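Local coordinates for protein metazoan TIR-STING fusion (PDB 6WT6) that joins a TIR domain to a STING ligand-binding domain in one chain, a fusion of two innate-immune signalling modules from an oyster, at residues 211-217 with 353-357; 237-243 with 259-264. All coordinates share one frame; numbering follows the deposited sequence.

Interaction 1 of 2, residues 211-217 with 353-357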
loop_
_atom_site.group_PDB
_atom_site.type_symbol
_atom_site.label_atom_id
_atom_site.label_comp_id
_atom_site.label_asym_id
_atom_site.label_seq_id
_atom_site.Cartn_x
_atom_site.Cartn_y
_atom_site.Cartn_z
ATOM N N ARG A 211 34.950 -15.006 0.336
ATOM C CA ARG A 211 34.475 -14.589 1.649
ATOM C C ARG A 211 33.412 -13.502 1.548
ATOM O O ARG A 211 33.218 -12.739 2.500
ATOM C CB ARG A 211 35.648 -14.113 2.509
ATOM C CG ARG A 211 36.719 -15.169 2.744
ATOM C CD ARG A 211 36.211 -16.289 3.644
ATOM N NE ARG A 211 37.202 -17.349 3.830
ATOM C CZ ARG A 211 37.187 -18.511 3.183
ATOM N NH1 ARG A 211 36.228 -18.775 2.305
ATOM N NH2 ARG A 211 38.130 -19.415 3.416
ATOM N N MET A 212 32.718 -13.418 0.414
ATOM C CA MET A 212 31.728 -12.369 0.202
ATOM C C MET A 212 30.767 -12.790 -0.900
ATOM O O MET A 212 31.199 -13.204 -1.980
ATOM C CB MET A 212 32.402 -11.045 -0.162
ATOM C CG MET A 212 31.429 -9.906 -0.397
ATOM S SD MET A 212 32.280 -8.373 -0.794
ATOM C CE MET A 212 30.957 -7.186 -0.569
ATOM N N SER A 213 29.473 -12.680 -0.621
ATOM C CA SER A 213 28.443 -12.943 -1.610
ATOM C C SER A 213 28.257 -11.733 -2.521
ATOM O O SER A 213 28.585 -10.597 -2.173
ATOM C CB SER A 213 27.120 -13.294 -0.927
ATOM O OG SER A 213 26.033 -13.211 -1.837
ATOM N N GLU A 214 27.717 -11.996 -3.710
ATOM C CA GLU A 214 27.384 -10.932 -4.647
ATOM C C GLU A 214 26.147 -10.145 -4.236
ATOM O O GLU A 214 25.979 -9.009 -4.688
ATOM C CB GLU A 214 27.143 -11.499 -6.046
ATOM C CG GLU A 214 28.290 -12.286 -6.641
ATOM C CD GLU A 214 27.932 -12.845 -8.005
ATOM O OE1 GLU A 214 26.746 -12.751 -8.387
ATOM O OE2 GLU A 214 28.827 -13.375 -8.694
ATOM N N LYS A 215 25.281 -10.720 -3.406
ATOM C CA LYS A 215 23.957 -10.158 -3.196
ATOM C C LYS A 215 23.973 -9.053 -2.144
ATOM O O LYS A 215 24.884 -8.942 -1.319
ATOM C CB LYS A 215 22.968 -11.248 -2.780
ATOM C CG LYS A 215 22.741 -12.340 -3.821
ATOM C CD LYS A 215 21.636 -13.287 -3.372
ATOM C CE LYS A 215 21.400 -14.400 -4.380
ATOM N NZ LYS A 215 22.607 -15.259 -4.570
ATOM N N LEU A 216 22.936 -8.221 -2.196
ATOM C CA LEU A 216 22.666 -7.225 -1.170
ATOM C C LEU A 216 21.737 -7.847 -0.135
ATOM O O LEU A 216 20.620 -8.260 -0.466
ATOM C CB LEU A 216 22.031 -5.979 -1.785
ATOM C CG LEU A 216 21.589 -4.889 -0.806
ATOM C CD1 LEU A 216 22.788 -4.324 -0.058
ATOM C CD2 LEU A 216 20.826 -3.789 -1.529
ATOM N N PHE A 217 22.199 -7.931 1.108
ATOM C CA PHE A 217 21.417 -8.539 2.177
ATOM C C PHE A 217 20.522 -7.480 2.809
ATOM O O PHE A 217 21.010 -6.454 3.295
ATOM C CB PHE A 217 22.332 -9.193 3.210
ATOM C CG PHE A 217 22.976 -10.458 2.718
ATOM C CD1 PHE A 217 22.480 -11.695 3.095
ATOM C CD2 PHE A 217 24.053 -10.410 1.848
ATOM C CE1 PHE A 217 23.057 -12.859 2.632
ATOM C CE2 PHE A 217 24.637 -11.573 1.379
ATOM C CZ PHE A 217 24.139 -12.800 1.774
ATOM N N GLN A 353 24.540 -18.283 0.643
ATOM C CA GLN A 353 24.468 -17.655 -0.668
ATOM C C GLN A 353 25.694 -17.972 -1.515
ATOM O O GLN A 353 25.588 -18.057 -2.743
ATOM C CB GLN A 353 24.292 -16.145 -0.517
ATOM C CG GLN A 353 22.979 -15.751 0.133
ATOM C CD GLN A 353 21.777 -16.330 -0.590
ATOM O OE1 GLN A 353 21.733 -16.363 -1.823
ATOM N NE2 GLN A 353 20.797 -16.798 0.175
ATOM N N LEU A 354 26.858 -18.158 -0.885
ATOM C CA LEU A 354 28.050 -18.527 -1.642
ATOM C C LEU A 354 27.922 -19.922 -2.239
ATOM O O LEU A 354 28.457 -20.182 -3.323
ATOM C CB LEU A 354 29.292 -18.433 -0.756
ATOM C CG LEU A 354 29.802 -17.025 -0.438
ATOM C CD1 LEU A 354 30.804 -17.052 0.704
ATOM C CD2 LEU A 354 30.435 -16.400 -1.669
ATOM N N ARG A 355 27.220 -20.828 -1.551
ATOM C CA ARG A 355 26.944 -22.147 -2.112
ATOM C C ARG A 355 26.147 -22.036 -3.406
ATOM O O ARG A 355 26.486 -22.663 -4.416
ATOM C CB ARG A 355 26.186 -23.001 -1.094
ATOM C CG ARG A 355 27.014 -24.085 -0.430
ATOM C CD ARG A 355 26.188 -24.867 0.589
ATOM N NE ARG A 355 25.728 -24.022 1.688
ATOM C CZ ARG A 355 26.454 -23.742 2.766
ATOM N NH1 ARG A 355 27.677 -24.241 2.891
ATOM N NH2 ARG A 355 25.960 -22.963 3.719
ATOM N N LYS A 356 25.076 -21.237 -3.390
ATOM C CA LYS A 356 24.217 -21.123 -4.562
ATOM C C LYS A 356 24.929 -20.444 -5.724
ATOM O O LYS A 356 24.650 -20.755 -6.888
ATOM C CB LYS A 356 22.944 -20.365 -4.197
ATOM C CG LYS A 356 22.137 -21.021 -3.091
ATOM C CD LYS A 356 20.987 -20.134 -2.654
ATOM C CE LYS A 356 20.105 -20.838 -1.642
ATOM N NZ LYS A 356 19.435 -22.024 -2.242
ATOM N N GLU A 357 25.845 -19.523 -5.435
ATOM C CA GLU A 357 26.624 -18.839 -6.458
ATOM C C GLU A 357 27.862 -19.626 -6.883
ATOM O O GLU A 357 28.773 -19.050 -7.490
ATOM C CB GLU A 357 27.024 -17.447 -5.962
ATOM C CG GLU A 357 25.836 -16.587 -5.565
ATOM C CD GLU A 357 26.216 -15.427 -4.666
ATOM O OE1 GLU A 357 27.400 -15.028 -4.655
ATOM O OE2 GLU A 357 25.322 -14.913 -3.962
#

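Interaction 2 of 2, residues 237-243 with 259-264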
loop_
_atom_site.group_PDB
_atom_site.type_symbol
_atom_site.label_atom_id
_atom_site.label_comp_id
_atom_site.label_asym_id
_atom_site.label_seq_id
_atom_site.Cartn_x
_atom_site.Cartn_y
_atom_site.Cartn_z
ATOM N N ILE A 237 30.357 -6.552 14.340
ATOM C CA ILE A 237 30.046 -6.197 12.958
ATOM C C ILE A 237 30.733 -4.870 12.662
ATOM O O ILE A 237 30.442 -3.856 13.311
ATOM C CB ILE A 237 28.530 -6.098 12.732
ATOM C CG1 ILE A 237 27.831 -7.378 13.202
ATOM C CG2 ILE A 237 28.227 -5.813 11.268
ATOM C CD1 ILE A 237 26.316 -7.265 13.252
ATOM N N LYS A 238 31.649 -4.866 11.692
ATOM C CA LYS A 238 32.549 -3.742 11.468
ATOM C C LYS A 238 32.259 -3.061 10.138
ATOM O O LYS A 238 32.156 -3.726 9.102
ATOM C CB LYS A 238 34.010 -4.199 11.503
ATOM C CG LYS A 238 34.444 -4.831 12.814
ATOM C CD LYS A 238 35.944 -5.072 12.819
ATOM C CE LYS A 238 36.402 -5.802 14.076
ATOM N NZ LYS A 238 37.891 -5.907 14.138
ATOM N N HIS A 239 32.150 -1.734 10.171
ATOM C CA HIS A 239 32.072 -0.951 8.946
ATOM C C HIS A 239 33.345 -1.129 8.127
ATOM O O HIS A 239 34.454 -1.020 8.657
ATOM C CB HIS A 239 31.862 0.527 9.280
ATOM C CG HIS A 239 30.433 0.967 9.243
ATOM N ND1 HIS A 239 29.606 0.919 10.346
ATOM C CD2 HIS A 239 29.685 1.477 8.235
ATOM C CE1 HIS A 239 28.411 1.375 10.017
ATOM N NE2 HIS A 239 28.431 1.718 8.740
ATOM N N ARG A 240 33.186 -1.399 6.826
ATOM C CA ARG A 240 34.323 -1.648 5.945
ATOM C C ARG A 240 34.289 -0.777 4.695
ATOM O O ARG A 240 34.946 -1.105 3.701
ATOM C CB ARG A 240 34.386 -3.121 5.537
ATOM C CG ARG A 240 34.624 -4.088 6.682
ATOM C CD ARG A 240 35.957 -3.845 7.380
ATOM N NE ARG A 240 36.258 -4.906 8.340
ATOM C CZ ARG A 240 37.326 -4.930 9.132
ATOM N NH1 ARG A 240 38.212 -3.946 9.094
ATOM N NH2 ARG A 240 37.507 -5.942 9.967
ATOM N N GLY A 241 33.539 0.317 4.710
ATOM C CA GLY A 241 33.435 1.145 3.529
ATOM C C GLY A 241 32.070 1.058 2.884
ATOM O O GLY A 241 31.070 0.786 3.557
ATOM N N HIS A 242 32.017 1.276 1.570
ATOM C CA HIS A 242 30.737 1.333 0.879
ATOM C C HIS A 242 30.930 1.053 -0.604
ATOM O O HIS A 242 32.053 0.990 -1.110
ATOM C CB HIS A 242 30.063 2.689 1.100
ATOM C CG HIS A 242 30.992 3.852 0.949
ATOM N ND1 HIS A 242 31.550 4.208 -0.261
ATOM C CD2 HIS A 242 31.463 4.741 1.856
ATOM C CE1 HIS A 242 32.322 5.267 -0.094
ATOM N NE2 HIS A 242 32.286 5.611 1.182
ATOM N N LEU A 243 29.792 0.869 -1.295
ATOM C CA LEU A 243 29.692 0.713 -2.740
ATOM C C LEU A 243 29.290 2.035 -3.368
ATOM O O LEU A 243 28.354 2.682 -2.873
ATOM C CB LEU A 243 28.658 -0.351 -3.101
ATOM C CG LEU A 243 28.922 -1.820 -2.775
ATOM C CD1 LEU A 243 27.695 -2.645 -3.128
ATOM C CD2 LEU A 243 30.141 -2.329 -3.520
ATOM N N LYS A 259 24.854 5.105 -2.145
ATOM C CA LYS A 259 25.969 4.380 -1.544
ATOM C C LYS A 259 25.484 3.290 -0.592
ATOM O O LYS A 259 24.800 3.572 0.395
ATOM C CB LYS A 259 26.898 5.346 -0.805
ATOM C CG LYS A 259 27.552 6.402 -1.685
ATOM C CD LYS A 259 28.316 7.417 -0.839
ATOM C CE LYS A 259 27.377 8.314 -0.036
ATOM N NZ LYS A 259 26.697 9.328 -0.895
ATOM N N ASN A 260 25.839 2.044 -0.894
ATOM C CA ASN A 260 25.502 0.899 -0.058
ATOM C C ASN A 260 26.704 0.506 0.788
ATOM O O ASN A 260 27.836 0.493 0.300
ATOM C CB ASN A 260 25.056 -0.289 -0.911
ATOM C CG ASN A 260 23.765 -0.024 -1.642
ATOM O OD1 ASN A 260 22.686 -0.366 -1.162
ATOM N ND2 ASN A 260 23.866 0.600 -2.809
ATOM N N THR A 261 26.448 0.163 2.045
ATOM C CA THR A 261 27.515 -0.017 3.022
ATOM C C THR A 261 28.015 -1.458 3.061
ATOM O O THR A 261 27.240 -2.408 2.916
ATOM C CB THR A 261 27.025 0.409 4.405
ATOM O OG1 THR A 261 26.490 1.734 4.321
ATOM C CG2 THR A 261 28.167 0.411 5.401
ATOM N N ILE A 262 29.323 -1.611 3.267
ATOM C CA ILE A 262 29.968 -2.913 3.382
ATOM C C ILE A 262 30.330 -3.153 4.839
ATOM O O ILE A 262 30.905 -2.278 5.500
ATOM C CB ILE A 262 31.217 -3.008 2.491
ATOM C CG1 ILE A 262 30.874 -2.602 1.054
ATOM C CG2 ILE A 262 31.777 -4.421 2.525
ATOM C CD1 ILE A 262 29.816 -3.471 0.421
ATOM N N TYR A 263 29.997 -4.334 5.339
ATOM C CA TYR A 263 30.339 -4.728 6.693
ATOM C C TYR A 263 31.164 -6.005 6.660
ATOM O O TYR A 263 31.223 -6.711 5.648
ATOM C CB TYR A 263 29.090 -4.943 7.556
ATOM C CG TYR A 263 28.218 -3.719 7.708
ATOM C CD1 TYR A 263 28.430 -2.816 8.739
ATOM C CD2 TYR A 263 27.174 -3.471 6.823
ATOM C CE1 TYR A 263 27.634 -1.700 8.888
ATOM C CE2 TYR A 263 26.371 -2.355 6.965
ATOM C CZ TYR A 263 26.606 -1.475 8.002
ATOM O OH TYR A 263 25.817 -0.360 8.154
ATOM N N SER A 264 31.806 -6.288 7.789
ATOM C CA SER A 264 32.543 -7.522 7.999
ATOM C C SER A 264 31.976 -8.254 9.206
ATOM O O SER A 264 31.432 -7.640 10.131
ATOM C CB SER A 264 34.036 -7.250 8.215
ATOM O OG SER A 264 34.795 -8.438 8.093
#

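Interaction 1 of 2, residues 211-217 with 353-357
The ST turn of Ser213, at the corner where the chain bends into strand 216-217, meets the C-terminal end of helix 341-356 through the carboxylate of Glu357. Ser213 OG accepts from Lys215 N at 3.0 Å, almost in a straight line, and the same hydroxyl donates to Glu357 OE2 at 2.8 Å, using the syn lone pair of that oxygen. A serine suits the place because one small hydroxyl can both close the turn and reach the carboxylate; its OG stands opposite the backbone N (chi1 165°), which swings it out to the helix. Lys215 completes the grip on OE2: its NZ forms a salt bridge of 2.8 Å on the anti side, so the oxygen is held by two donors, while the other oxygen, Glu357 OE1, receives Glu214 N at 3.2 Å with the N-H pointing almost straight at it (172°). Three donors thus fix the rotation of the carboxylate. Glu357 is the first residue to leave helical geometry, and within the STING ligand-binding domain this joint pins the last turn of the helix to the beginning of strand 212-221 in the mixed sheet. The lysine chain is extended beyond CG until its last torsion (chi4 62°), which carries NZ also to Gln353 OE1, 3.1 Å away and in the carbonyl plane of the amide. Gln353 CG lies 3.6 Å from Phe217 CZ. Leu354 sends CD2 to Met212 O at 3.3 Å and also packs on Tyr273 of strand 272-279; the peptide oxygen of Met212 is bonded to Arg203. Glu214 OE1 and Glu357 OE1 come within 4.4 Å, a repulsion probably eased by Arg200 and Arg203, long and weak ion-pair partners of Glu214, and by Lys215 on Glu357.

Interaction 2 of 2, residues 237-243 with 259-264
Leu243 N donates to Asn260 O over 2.6 Å, and the return bond from Asn260 N to Leu243 O is longer, 3.3 Å. Lys238 and Ser264 form the other hydrogen-bonded pair, with Ser264 N to Lys238 O at 2.9 Å. Between these pairs the ladder is irregular: Ile262 O takes Arg240 N, yet Ile262 N turns to Gly241 O, 3.0 Å away, so one residue of 260-264 is served by two of 238-243. Glycine fits this step because its backbone angles (phi 109°, psi -152°) would jam a beta carbon against the preceding carbonyl.

Next to the bulge, Tyr263 directs the edge of its ring at the face of His239 in a T-shaped contact, CE1 lying 3.4 Å above the middle of the imidazole, with centroids 4.6 Å apart. Thr261 CG2, opposite its backbone N, touches the same histidine, and Tyr263 OH is bonded to Ser229. On the other face, Leu243 CG meets Ile262 CD1 at 3.7 Å, the two branched chains crossing at about a right angle against Trp202 of helix 176-204. Arg240 lays the edge of its guanidinium beside Ser264 CB. These features make an antiparallel strand pair with a beta bulge, at one edge of the mixed sheet of the STING ligand-binding domain, where 238-243 is an outermost strand within the chain.

Both contacts reach one mixed sheet, whose order is 238-243, 260-266, 272-279, 212-221, 327-332, so strand 272-279 separates the strand pair of interaction 2 from the strand of interaction 1. Their centres lie about 15 Å apart, and they touch directly: Met212 CE reaches Ile262 CD1 at 4.0 Å, and Leu216 packs on Asn260. Helix 176-204 supplies a shared apolar floor, with Val199 and Trp202 meeting Met212 as well as Leu243. Along the chain, interaction 2 falls wholly between 217 and 353, whereas interaction 1 brings the end of helix 341-356, the last helix modelled, back to strand 212-221.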